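Local structure of beta-lactamase domain protein (Burkholderia ambifaria, 5I0P) at residues 31-34 against 38-41; 54-59 against 227-232; 72-77 against 181-186; 106-111 against 132-137; 255-260 against 289-294. The protein binds two zinc ions in a metallo-beta-lactamase-type domain and is probably a metal-dependent hydrolase, its substrate not established. All coordinates share one frame; numbering follows the deposited sequence.

Contact 1 of 5, residues 31-34 against 38-41; sequences FEVA and RWLR
Phe31 and Trp39 face each other as a hydrogen-bonded antiparallel pair. Phe31 N donates to Trp39 O at 2.9 Å. The return bond, Trp39 N to Phe31 O, is 2.6 Å long. Phe31 O also meets the CA-H of Arg38, with Arg38 CA 3.4 Å away. Glu32 and Arg38 are the neighbouring non-hydrogen-bonded pair, their side chains on the other face from the two aromatic ones. CD1 of Phe31 comes obliquely to CE3 of the Trp39 indole at 4.1 Å. Val33 lies beyond Phe31, where the strand turns a corner. Its CG1 sits against Trp39 CB at 3.6 Å and reaches CE3 of the same indole, so two residues of 31-34 press on one end of the Trp39 side chain. CG of Trp39 is anti to the backbone N (chi1 170°), which leaves CE3 beside these partners. Further out, Trp39 NE1 is bonded to Asn52 OD1, and the indole meets the ring of Trp54. Phe20 meets Phe31 edge-to-face. Val33 and Ala34 both stand opposite Val37, a classic beta bulge in the hairpin that edges the seven-stranded sheet.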
# COMPACT_ATOMS: atom_id res chain seq x y z
N PHE A 31 -9.96 3.71 17.85
CA PHE A 31 -9.11 3.39 18.98
C PHE A 31 -7.89 4.30 18.91
O PHE A 31 -7.23 4.40 17.87
CB PHE A 31 -8.72 1.90 19.03
CG PHE A 31 -7.88 1.54 20.21
CD1 PHE A 31 -6.50 1.57 20.13
CD2 PHE A 31 -8.49 1.23 21.44
CE1 PHE A 31 -5.71 1.26 21.22
CE2 PHE A 31 -7.71 0.90 22.57
CZ PHE A 31 -6.32 0.92 22.46
N GLU A 32 -7.58 4.96 20.02
CA GLU A 32 -6.49 5.93 20.07
C GLU A 32 -5.17 5.19 20.24
O GLU A 32 -4.87 4.65 21.30
CB GLU A 32 -6.69 6.92 21.22
CG GLU A 32 -5.81 8.15 21.04
CD GLU A 32 -5.94 9.16 22.15
OE1 GLU A 32 -5.82 8.75 23.32
OE2 GLU A 32 -6.14 10.36 21.85
N VAL A 33 -4.37 5.17 19.17
CA VAL A 33 -3.09 4.47 19.26
C VAL A 33 -1.99 5.39 19.75
O VAL A 33 -0.91 4.92 20.15
CB VAL A 33 -2.79 3.84 17.89
CG1 VAL A 33 -3.80 2.75 17.61
CG2 VAL A 33 -2.82 4.91 16.80
N ALA A 34 -2.23 6.69 19.76
CA ALA A 34 -1.27 7.69 20.18
C ALA A 34 -2.04 9.00 20.31
O ALA A 34 -3.12 9.14 19.70
CB ALA A 34 -0.11 7.81 19.16
N ARG A 38 -6.06 8.29 15.86
CA ARG A 38 -7.11 7.30 16.03
C ARG A 38 -7.10 6.26 14.91
O ARG A 38 -6.85 6.58 13.73
CB ARG A 38 -8.46 7.98 16.10
CG ARG A 38 -8.64 8.83 17.35
CD ARG A 38 -10.10 9.21 17.49
NE ARG A 38 -10.40 10.14 18.57
CZ ARG A 38 -11.58 10.74 18.70
NH1 ARG A 38 -12.54 10.48 17.81
NH2 ARG A 38 -11.82 11.59 19.69
N TRP A 39 -7.31 5.02 15.30
CA TRP A 39 -7.26 3.84 14.43
C TRP A 39 -8.68 3.40 14.13
O TRP A 39 -9.48 3.18 15.05
CB TRP A 39 -6.44 2.75 15.13
CG TRP A 39 -6.44 1.36 14.51
CD1 TRP A 39 -6.74 1.01 13.23
CD2 TRP A 39 -6.13 0.13 15.19
NE1 TRP A 39 -6.63 -0.34 13.06
CE2 TRP A 39 -6.26 -0.91 14.24
CE3 TRP A 39 -5.76 -0.19 16.51
CZ2 TRP A 39 -6.02 -2.27 14.56
CZ3 TRP A 39 -5.52 -1.51 16.83
CH2 TRP A 39 -5.66 -2.54 15.86
N LEU A 40 -9.02 3.31 12.86
CA LEU A 40 -10.26 2.72 12.40
C LEU A 40 -9.93 1.45 11.63
O LEU A 40 -8.87 1.37 10.98
CB LEU A 40 -11.04 3.62 11.45
CG LEU A 40 -11.25 5.12 11.36
CD1 LEU A 40 -10.01 6.01 11.52
CD2 LEU A 40 -11.78 5.25 9.95
N ARG A 41 -10.84 0.49 11.64
CA ARG A 41 -10.64 -0.71 10.84
C ARG A 41 -11.88 -0.98 10.00
O ARG A 41 -12.99 -1.04 10.53
CB ARG A 41 -10.31 -1.94 11.71
CG ARG A 41 -10.27 -3.23 10.90
CD ARG A 41 -9.90 -4.45 11.77
NE ARG A 41 -8.47 -4.40 11.91
CZ ARG A 41 -7.61 -5.36 11.64
NH1 ARG A 41 -8.01 -6.56 11.22
NH2 ARG A 41 -6.33 -5.10 11.80

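Contact 2 of 5, residues 54-59 against 227-232; sequences WLLRDE and VLISGD. With ZN (zinc ion), chain E; ZN (zinc ion), chain F.
The strands 54-59 and 227-231 belong to different sheets and do not pair; their closest CA atoms, those of Trp54 and Ile229, are 8.5 Å apart. Side chains fill the gap. CG2 of Ile229 lies 3.8 Å from Trp54 NE1 and equally near CD1 of the same ring. CG1 of Ile229 is over one face of the indole. The two side chains run past each other in opposite directions. Ile229 has CG2 anti to its backbone N and CG1 beside that N (chi1 -67°), and in this setting both branches reach the Trp54 side chain. Its far end, CD1, meets CD1 of Leu56 at a looser 4.4 Å. A water makes the polar link: it accepts from Trp54 NE1 at 3.1 Å and from Gly231 N at 2.9 Å. The indole N-H and the backbone N-H are thus both satisfied between the sheets. Leu274 also packs on Trp54. Just past Gly231, Asp232 binds both metals. Its OD2 bridges them, 2.1 Å from the zinc of chain E. The zinc of chain F is held by both Asp232 oxygens, OD1 at 2.5 Å and OD2 at 2.4 Å. His102, His104 and His213 complete the first site; Asp106, His107 and His277 complete the second. Facing sheets with a dinuclear zinc centre at the strand ends are the hallmark of the metallo-beta-lactamase alpha-beta/beta-alpha sandwich.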
# COMPACT_ATOMS: atom_id res chain seq x y z
N TRP A 54 -6.69 5.94 9.32
CA TRP A 54 -6.19 6.78 10.39
C TRP A 54 -6.95 8.11 10.40
O TRP A 54 -7.09 8.76 9.35
CB TRP A 54 -4.67 6.97 10.26
CG TRP A 54 -4.02 5.67 9.92
CD1 TRP A 54 -3.55 5.29 8.69
CD2 TRP A 54 -3.86 4.53 10.79
NE1 TRP A 54 -3.07 4.01 8.75
CE2 TRP A 54 -3.26 3.50 10.00
CE3 TRP A 54 -4.16 4.27 12.14
CZ2 TRP A 54 -2.94 2.24 10.53
CZ3 TRP A 54 -3.83 3.02 12.67
CH2 TRP A 54 -3.23 2.02 11.86
N LEU A 55 -7.46 8.46 11.58
CA LEU A 55 -8.04 9.77 11.87
C LEU A 55 -7.04 10.54 12.72
O LEU A 55 -6.71 10.09 13.83
CB LEU A 55 -9.36 9.65 12.62
CG LEU A 55 -10.71 9.54 11.93
CD1 LEU A 55 -11.79 9.35 13.02
CD2 LEU A 55 -11.00 10.75 11.08
N LEU A 56 -6.53 11.66 12.20
CA LEU A 56 -5.55 12.46 12.90
C LEU A 56 -6.16 13.78 13.35
O LEU A 56 -6.64 14.55 12.51
CB LEU A 56 -4.34 12.70 12.02
CG LEU A 56 -3.69 11.48 11.38
CD1 LEU A 56 -2.44 11.94 10.64
CD2 LEU A 56 -3.34 10.46 12.42
N ARG A 57 -6.16 14.03 14.65
CA ARG A 57 -6.60 15.31 15.17
C ARG A 57 -5.74 16.45 14.61
O ARG A 57 -4.50 16.38 14.64
CB ARG A 57 -6.54 15.29 16.69
CG ARG A 57 -7.11 16.52 17.30
CD ARG A 57 -8.55 16.67 16.90
NE ARG A 57 -9.20 17.67 17.74
CZ ARG A 57 -9.05 18.99 17.60
NH1 ARG A 57 -8.27 19.46 16.63
NH2 ARG A 57 -9.68 19.83 18.42
N ASP A 58 -6.38 17.50 14.14
CA ASP A 58 -5.67 18.48 13.34
C ASP A 58 -6.32 19.86 13.49
O ASP A 58 -7.38 20.02 14.10
CB ASP A 58 -5.62 18.04 11.87
CG ASP A 58 -4.50 18.71 11.10
OD1 ASP A 58 -3.75 19.50 11.72
OD2 ASP A 58 -4.37 18.46 9.88
N GLU A 59 -5.64 20.88 12.97
CA GLU A 59 -6.17 22.24 12.93
C GLU A 59 -5.52 22.96 11.76
O GLU A 59 -4.29 23.02 11.68
CB GLU A 59 -5.91 22.97 14.27
CG GLU A 59 -6.31 24.43 14.24
CD GLU A 59 -5.99 25.15 15.51
OE1 GLU A 59 -6.22 26.37 15.56
OE2 GLU A 59 -5.45 24.51 16.44
N VAL A 227 6.55 7.57 15.29
CA VAL A 227 5.37 6.92 14.74
C VAL A 227 5.53 6.83 13.24
O VAL A 227 6.03 7.77 12.61
CB VAL A 227 4.08 7.68 15.07
CG1 VAL A 227 2.88 6.89 14.53
CG2 VAL A 227 4.00 8.01 16.58
N LEU A 228 5.11 5.70 12.66
CA LEU A 228 5.22 5.49 11.22
C LEU A 228 3.89 4.98 10.68
O LEU A 228 3.48 3.87 11.01
CB LEU A 228 6.34 4.50 10.91
CG LEU A 228 6.49 4.17 9.43
CD1 LEU A 228 7.07 5.35 8.66
CD2 LEU A 228 7.30 2.91 9.21
N ILE A 229 3.22 5.79 9.85
CA ILE A 229 2.10 5.28 9.04
C ILE A 229 2.71 4.62 7.81
O ILE A 229 3.25 5.29 6.93
CB ILE A 229 1.10 6.38 8.67
CG1 ILE A 229 0.39 6.86 9.95
CG2 ILE A 229 0.10 5.88 7.64
CD1 ILE A 229 -0.41 8.14 9.84
N SER A 230 2.65 3.29 7.75
CA SER A 230 3.50 2.59 6.81
C SER A 230 2.79 2.23 5.52
O SER A 230 3.45 1.77 4.58
CB SER A 230 4.08 1.32 7.45
OG SER A 230 3.09 0.35 7.70
N GLY A 231 1.48 2.48 5.42
CA GLY A 231 0.77 2.11 4.20
C GLY A 231 0.88 0.61 3.99
O GLY A 231 0.73 -0.19 4.93
N ASP A 232 1.16 0.20 2.77
CA ASP A 232 1.37 -1.20 2.48
C ASP A 232 2.85 -1.56 2.40
O ASP A 232 3.17 -2.70 2.05
CB ASP A 232 0.71 -1.62 1.16
CG ASP A 232 -0.80 -1.70 1.23
OD1 ASP A 232 -1.45 -1.59 2.28
OD2 ASP A 232 -1.36 -1.92 0.16
ZN ZN E . -1.68 -1.63 -1.89
ZN ZN F . -3.59 -2.11 1.04
O HOH W 1 -0.77 2.58 7.21

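Contact 3 of 5, residues 72-77 against 181-186; sequences GISSEA and LVPAVP
Ser74 and Leu181 join two parts of the metallo-beta-lactamase fold, the loop leading into helix 76-88 and the chain at and after the end of helix 178-181. At the centre is the Leu181 carbonyl. Ser74 N donates to Leu181 O at 3.1 Å, with an N-H...O angle of 162°. CB of Ser74 sits 3.6 Å from the same oxygen, so this residue meets it with backbone and side chain together. On the inner side Ile73 is buried, though it meets Leu181 more loosely. Its CG2 touches CB of Leu181 at 4.1 Å, the two side chains lying side by side and pointing the same way. Ile73 also packs on Asp106, a zinc ligand, which places this end of the contact against the metal site's second shell. Pro105 and Phe46 extend the packing around Leu181.

The outer side differs in burial. Pro183 is exposed, yet its CG and CD alone meet Ser74, at close range. No hydrogen bond joins these two residues. Ser75, which follows Ser74, is the N-cap of helix 76-88, its OG bonded to Ile78 N. The 72-77 loop thus touches 181-183 just before it becomes helix. With chi1 at 178°, the Ser74 hydroxyl is swung opposite its own backbone N and over to the proline ring, OG 3.7 Å from Pro183 CG, while Ser74 CB rests 3.6 Å from Pro183 CD.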
# COMPACT_ATOMS: atom_id res chain seq x y z
N GLY A 72 -10.87 3.40 2.36
CA GLY A 72 -11.68 2.23 2.12
C GLY A 72 -12.06 2.15 0.65
O GLY A 72 -11.90 3.10 -0.12
N ILE A 73 -12.57 0.97 0.25
CA ILE A 73 -13.22 0.83 -1.05
C ILE A 73 -14.58 1.49 -0.97
O ILE A 73 -15.11 1.69 0.10
CB ILE A 73 -13.38 -0.64 -1.47
CG1 ILE A 73 -14.23 -1.35 -0.40
CG2 ILE A 73 -12.02 -1.32 -1.77
CD1 ILE A 73 -14.79 -2.68 -0.86
N SER A 74 -15.19 1.73 -2.13
CA SER A 74 -16.58 2.17 -2.16
C SER A 74 -17.47 0.95 -1.98
O SER A 74 -17.66 0.16 -2.90
CB SER A 74 -16.88 2.90 -3.46
OG SER A 74 -18.22 3.29 -3.55
N SER A 75 -17.98 0.75 -0.76
CA SER A 75 -18.92 -0.32 -0.44
C SER A 75 -19.96 0.16 0.57
O SER A 75 -19.73 1.09 1.36
CB SER A 75 -18.16 -1.57 0.10
OG SER A 75 -17.72 -1.40 1.44
N GLU A 76 -21.13 -0.51 0.57
CA GLU A 76 -22.18 -0.14 1.52
C GLU A 76 -21.70 -0.28 2.96
O GLU A 76 -21.96 0.60 3.79
CB GLU A 76 -23.42 -1.02 1.30
N ALA A 77 -20.94 -1.32 3.24
CA ALA A 77 -20.49 -1.56 4.61
C ALA A 77 -19.56 -0.45 5.06
O ALA A 77 -19.80 0.18 6.10
CB ALA A 77 -19.79 -2.93 4.71
N LEU A 181 -14.55 -0.38 -7.45
CA LEU A 181 -14.08 -0.03 -6.12
C LEU A 181 -13.74 1.45 -6.02
O LEU A 181 -13.76 2.01 -4.91
CB LEU A 181 -12.86 -0.90 -5.78
CG LEU A 181 -13.14 -2.39 -6.02
CD1 LEU A 181 -11.90 -3.29 -5.77
CD2 LEU A 181 -14.36 -2.86 -5.21
N VAL A 182 -13.42 2.08 -7.14
CA VAL A 182 -13.13 3.51 -7.21
C VAL A 182 -14.05 4.09 -8.28
O VAL A 182 -13.67 4.20 -9.45
CB VAL A 182 -11.64 3.76 -7.49
CG1 VAL A 182 -11.32 5.25 -7.25
CG2 VAL A 182 -10.76 2.81 -6.61
N PRO A 183 -15.30 4.39 -7.94
CA PRO A 183 -16.27 4.79 -8.96
C PRO A 183 -16.19 6.26 -9.32
O PRO A 183 -16.83 6.67 -10.28
CB PRO A 183 -17.61 4.42 -8.31
CG PRO A 183 -17.36 4.68 -6.85
CD PRO A 183 -15.91 4.29 -6.60
N ALA A 184 -15.42 7.04 -8.58
CA ALA A 184 -15.22 8.46 -8.85
C ALA A 184 -13.88 8.82 -8.23
O ALA A 184 -13.47 8.25 -7.22
CB ALA A 184 -16.35 9.34 -8.28
N VAL A 185 -13.21 9.80 -8.83
CA VAL A 185 -11.92 10.24 -8.32
C VAL A 185 -11.99 11.75 -8.13
O VAL A 185 -12.64 12.44 -8.93
CB VAL A 185 -10.78 9.82 -9.27
CG1 VAL A 185 -9.47 10.26 -8.75
CG2 VAL A 185 -10.73 8.33 -9.40
N PRO A 186 -11.41 12.31 -7.08
CA PRO A 186 -11.39 13.77 -6.95
C PRO A 186 -10.67 14.38 -8.13
O PRO A 186 -9.58 13.91 -8.51
CB PRO A 186 -10.62 14.00 -5.64
CG PRO A 186 -10.72 12.72 -4.91
CD PRO A 186 -10.71 11.66 -5.95

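Contact 4 of 5, residues 106-111 against 132-137; sequences DHFGLA and GEYMFG. With ZN (zinc ion), chain F.
Phe108 points its ring into the side of helix 131-141, where it meets Tyr134 and Gly137. CZ of Phe108 approaches CD1 of the Tyr134 ring obliquely at 4.3 Å. CE2 of Phe108 lies 4.2 Å from CA of Gly137, also obliquely. Gly137 has no side chain, and the ring lies directly against its backbone. The first torsion of Phe108 is extended (chi1 -169°, CG trans to N), and this carries the ring across to the helix. The contact is buried and apolar. Leu127 and Met129 of strand 126-130 touch both aromatic rings, and Val185 packs on both as well. The polar end of Tyr134 is used on another loop, its OH bonded to Pro186 O, while its ring stacks on Tyr189.

The residues just before Phe108 serve the metal. His107 NE2 binds the zinc of chain F at 2.3 Å, and Asp106 OD1 lies 2.7 Å from the same ion. Behind the imidazole, His107 ND1 is bonded to Asp70 OD2, a second-shell carboxylate that fixes the ring's rotation. Asp106 and His107 follow His102 and His104 in the HxHxDH motif of the superfamily. Phe108 directly follows this motif in sequence, and its ring is buried against the helix. The chemistry is thus divided along three successive residues: two polar side chains go to zinc, and the next, apolar, goes to the helix. The Asp70 carboxylate would probably make His107 a stronger electron donor to its metal.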
# COMPACT_ATOMS: atom_id res chain seq x y z
N ASP A 106 -8.48 -0.16 -2.02
CA ASP A 106 -8.86 -0.15 -0.61
C ASP A 106 -8.36 1.11 0.10
O ASP A 106 -8.94 1.48 1.13
CB ASP A 106 -8.39 -1.46 0.09
CG ASP A 106 -6.93 -1.86 -0.23
OD1 ASP A 106 -6.23 -2.32 0.71
OD2 ASP A 106 -6.48 -1.73 -1.39
N HIS A 107 -7.38 1.83 -0.46
CA HIS A 107 -6.93 3.08 0.15
C HIS A 107 -7.61 4.31 -0.42
O HIS A 107 -7.85 5.27 0.32
CB HIS A 107 -5.42 3.22 0.02
CG HIS A 107 -4.68 2.08 0.65
ND1 HIS A 107 -4.00 2.21 1.84
CD2 HIS A 107 -4.57 0.78 0.29
CE1 HIS A 107 -3.46 1.04 2.17
NE2 HIS A 107 -3.79 0.17 1.24
N PHE A 108 -8.03 4.24 -1.69
CA PHE A 108 -8.37 5.39 -2.51
C PHE A 108 -9.82 5.41 -2.94
O PHE A 108 -10.30 6.48 -3.33
CB PHE A 108 -7.49 5.39 -3.77
CG PHE A 108 -7.55 6.63 -4.59
CD1 PHE A 108 -7.48 7.89 -4.00
CD2 PHE A 108 -7.59 6.55 -5.99
CE1 PHE A 108 -7.49 9.06 -4.79
CE2 PHE A 108 -7.56 7.70 -6.78
CZ PHE A 108 -7.53 8.96 -6.17
N GLY A 109 -10.54 4.29 -2.84
CA GLY A 109 -11.87 4.19 -3.42
C GLY A 109 -12.83 5.27 -2.97
O GLY A 109 -13.56 5.85 -3.79
N LEU A 110 -12.88 5.56 -1.66
CA LEU A 110 -13.86 6.50 -1.12
C LEU A 110 -13.31 7.92 -0.99
O LEU A 110 -13.89 8.74 -0.25
CB LEU A 110 -14.38 6.03 0.24
CG LEU A 110 -15.43 4.96 0.08
CD1 LEU A 110 -15.90 4.52 1.45
CD2 LEU A 110 -16.55 5.51 -0.73
N ALA A 111 -12.19 8.21 -1.65
CA ALA A 111 -11.58 9.52 -1.53
C ALA A 111 -12.52 10.62 -2.02
O ALA A 111 -12.74 11.62 -1.31
CB ALA A 111 -10.25 9.53 -2.28
N GLY A 132 2.45 10.46 -8.69
CA GLY A 132 2.40 9.17 -9.37
C GLY A 132 1.15 8.38 -9.01
O GLY A 132 0.47 7.84 -9.89
N GLU A 133 0.78 8.37 -7.74
CA GLU A 133 -0.39 7.62 -7.33
C GLU A 133 -1.66 8.25 -7.86
O GLU A 133 -2.52 7.56 -8.41
CB GLU A 133 -0.45 7.51 -5.79
CG GLU A 133 0.78 6.84 -5.19
CD GLU A 133 0.82 5.35 -5.48
OE1 GLU A 133 -0.24 4.78 -5.82
OE2 GLU A 133 1.91 4.73 -5.34
N TYR A 134 -1.78 9.58 -7.74
CA TYR A 134 -2.99 10.24 -8.21
C TYR A 134 -3.16 10.04 -9.70
O TYR A 134 -4.23 9.61 -10.16
CB TYR A 134 -2.94 11.72 -7.85
CG TYR A 134 -4.14 12.47 -8.38
CD1 TYR A 134 -5.38 12.36 -7.78
CD2 TYR A 134 -4.05 13.25 -9.50
CE1 TYR A 134 -6.49 13.05 -8.30
CE2 TYR A 134 -5.13 13.91 -10.03
CZ TYR A 134 -6.35 13.82 -9.43
OH TYR A 134 -7.44 14.52 -9.97
N MET A 135 -2.12 10.32 -10.48
CA MET A 135 -2.15 10.14 -11.93
C MET A 135 -2.49 8.70 -12.31
O MET A 135 -3.41 8.45 -13.10
CB MET A 135 -0.79 10.53 -12.50
CG MET A 135 -0.79 11.57 -13.57
SD MET A 135 -1.46 13.10 -13.00
CE MET A 135 -0.02 14.15 -13.19
N PHE A 136 -1.77 7.73 -11.73
CA PHE A 136 -2.08 6.33 -12.02
C PHE A 136 -3.50 5.97 -11.62
O PHE A 136 -4.21 5.27 -12.36
CB PHE A 136 -1.11 5.39 -11.29
CG PHE A 136 -1.15 4.00 -11.80
CD1 PHE A 136 -1.19 3.76 -13.15
CD2 PHE A 136 -1.21 2.92 -10.93
CE1 PHE A 136 -1.26 2.46 -13.64
CE2 PHE A 136 -1.27 1.61 -11.41
CZ PHE A 136 -1.30 1.39 -12.77
N GLY A 137 -3.94 6.44 -10.44
CA GLY A 137 -5.32 6.24 -10.04
C GLY A 137 -6.30 6.81 -11.04
O GLY A 137 -7.29 6.17 -11.40
ZN ZN F . -3.59 -2.11 1.04

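Contact 5 of 5, residues 255-260 against 289-294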
# COMPACT_ATOMS: atom_id res chain seq x y z
N ALA A 255 13.27 -5.26 -6.88
CA ALA A 255 14.46 -4.52 -6.48
C ALA A 255 14.09 -3.13 -5.93
O ALA A 255 14.64 -2.71 -4.90
CB ALA A 255 15.41 -4.41 -7.66
N LEU A 256 13.17 -2.42 -6.58
CA LEU A 256 12.72 -1.13 -6.06
C LEU A 256 12.18 -1.28 -4.65
O LEU A 256 12.45 -0.46 -3.77
CB LEU A 256 11.64 -0.55 -6.99
CG LEU A 256 12.18 -0.11 -8.36
CD1 LEU A 256 11.09 0.29 -9.38
CD2 LEU A 256 13.13 1.02 -8.11
N TYR A 257 11.39 -2.34 -4.41
CA TYR A 257 10.78 -2.53 -3.11
C TYR A 257 11.84 -2.83 -2.06
O TYR A 257 11.81 -2.26 -0.96
CB TYR A 257 9.75 -3.63 -3.18
CG TYR A 257 9.19 -3.95 -1.82
CD1 TYR A 257 8.30 -3.07 -1.18
CD2 TYR A 257 9.56 -5.14 -1.16
CE1 TYR A 257 7.79 -3.39 0.08
CE2 TYR A 257 9.05 -5.45 0.09
CZ TYR A 257 8.17 -4.57 0.71
OH TYR A 257 7.69 -4.89 1.96
N LEU A 258 12.75 -3.75 -2.37
CA LEU A 258 13.81 -4.09 -1.44
C LEU A 258 14.69 -2.88 -1.16
O LEU A 258 15.24 -2.74 -0.06
CB LEU A 258 14.63 -5.27 -1.98
CG LEU A 258 13.84 -6.59 -2.11
CD1 LEU A 258 14.68 -7.70 -2.74
CD2 LEU A 258 13.22 -7.04 -0.80
N GLU A 259 14.87 -2.00 -2.14
CA GLU A 259 15.63 -0.79 -1.87
C GLU A 259 14.82 0.18 -1.02
O GLU A 259 15.34 0.75 -0.07
CB GLU A 259 16.06 -0.17 -3.18
CG GLU A 259 16.86 1.11 -3.07
CD GLU A 259 17.05 1.75 -4.44
OE1 GLU A 259 18.11 2.38 -4.66
OE2 GLU A 259 16.16 1.61 -5.32
N SER A 260 13.52 0.33 -1.31
CA SER A 260 12.69 1.21 -0.49
C SER A 260 12.67 0.78 0.99
O SER A 260 12.57 1.62 1.88
CB SER A 260 11.28 1.22 -1.05
OG SER A 260 11.25 1.75 -2.34
N ALA A 289 13.64 -7.57 8.37
CA ALA A 289 14.57 -8.68 8.26
C ALA A 289 13.85 -9.93 7.77
O ALA A 289 14.36 -10.67 6.92
CB ALA A 289 15.27 -8.89 9.59
N GLN A 290 12.61 -10.11 8.23
CA GLN A 290 11.79 -11.24 7.79
C GLN A 290 11.40 -11.11 6.33
O GLN A 290 11.40 -12.08 5.57
CB GLN A 290 10.55 -11.33 8.67
CG GLN A 290 10.87 -11.58 10.09
CD GLN A 290 9.66 -11.51 11.01
OE1 GLN A 290 8.53 -11.27 10.57
NE2 GLN A 290 9.90 -11.67 12.31
N LEU A 291 10.99 -9.91 5.92
CA LEU A 291 10.61 -9.73 4.54
C LEU A 291 11.80 -9.94 3.61
O LEU A 291 11.70 -10.62 2.59
CB LEU A 291 10.01 -8.33 4.37
CG LEU A 291 8.74 -8.09 5.19
CD1 LEU A 291 8.48 -6.60 5.23
CD2 LEU A 291 7.57 -8.79 4.58
N ARG A 292 12.97 -9.42 4.00
CA ARG A 292 14.15 -9.63 3.15
C ARG A 292 14.50 -11.11 3.06
O ARG A 292 14.79 -11.60 1.96
CB ARG A 292 15.36 -8.83 3.65
CG ARG A 292 15.23 -7.33 3.66
CD ARG A 292 16.59 -6.65 3.91
NE ARG A 292 16.52 -5.18 3.86
CZ ARG A 292 16.39 -4.46 2.75
NH1 ARG A 292 16.34 -3.15 2.83
NH2 ARG A 292 16.31 -5.04 1.57
N ALA A 293 14.45 -11.84 4.18
CA ALA A 293 14.71 -13.28 4.15
C ALA A 293 13.68 -14.01 3.31
O ALA A 293 14.04 -14.87 2.48
CB ALA A 293 14.71 -13.86 5.55
N HIS A 294 12.41 -13.65 3.45
CA HIS A 294 11.36 -14.30 2.68
C HIS A 294 11.60 -14.13 1.18
O HIS A 294 11.60 -15.11 0.42
CB HIS A 294 10.03 -13.72 3.11
CG HIS A 294 8.94 -13.88 2.10
ND1 HIS A 294 8.61 -12.89 1.21
CD2 HIS A 294 8.07 -14.90 1.88
CE1 HIS A 294 7.60 -13.30 0.46
NE2 HIS A 294 7.25 -14.51 0.85
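Arg292 and Leu258 supply the hydrogen bonds between these two helices. Both terminal nitrogens of the guanidinium grip one backbone oxygen end-on: Arg292 NH2 lies 3.0 Å from Leu258 O, and Arg292 NH1 lies 3.1 Å from it. Both bonds are bent at the hydrogen. NH1 comes in nearly along the C=O axis, whereas NH2 comes at a C=O...N angle of 123°. The oxygen sits at the guanidinium edge, slightly tilted from its plane. Leu258 O lies near the end of helix 253-260, so the cationic group meets a carbonyl of the last helical residues. The Arg292 chain is extended from CG to NE and spans the gap from helix 284-308.

One charged pair adds to this. Arg292 NE makes a salt bridge with Glu265 OE2, so a second bonding partner holds the guanidinium. In fold terms, the contact joins the short helix 253-260, which follows strand 227-231 of the metallo-beta-lactamase fold, to the long helix 284-308.

The remaining contacts are van der Waals, each between a carbon and a polar atom. CB of Leu258 lies 3.9 Å from Arg292 NH2. CD1 of Leu291 approaches the hydroxyl of Tyr257, at 3.8 Å from OH, and the two side chains cross at about a right angle. A chi1 of 174° swings the Tyr257 ring away from its own N and brings the hydroxyl to Leu291 CD1; OH is also bonded to Met233 O and to Thr240 OG1.

Overall arrangement
Contacts 2 and 4 meet at the dinuclear zinc site. Asp232 of contact 2 and His107 of contact 4 bind the same zinc of chain F, although the contact centres are 17 Å apart. Contact 4 is nested within the chain loop closed by contact 3, and that loop within the one closed by contact 2. Contacts 3 and 4 touch, their centres about 10 Å apart, with Gly72 O 3.1 Å from Leu110 N. Contact 1 adjoins contact 2 through neighbouring strands of one sheet, with Arg38 N 2.8 Å from Leu55 O. Contact 5 stands apart, its centre 23 Å from that of contact 2, yet its Tyr257 side chain is about 5 Å from that of the zinc ligand His213.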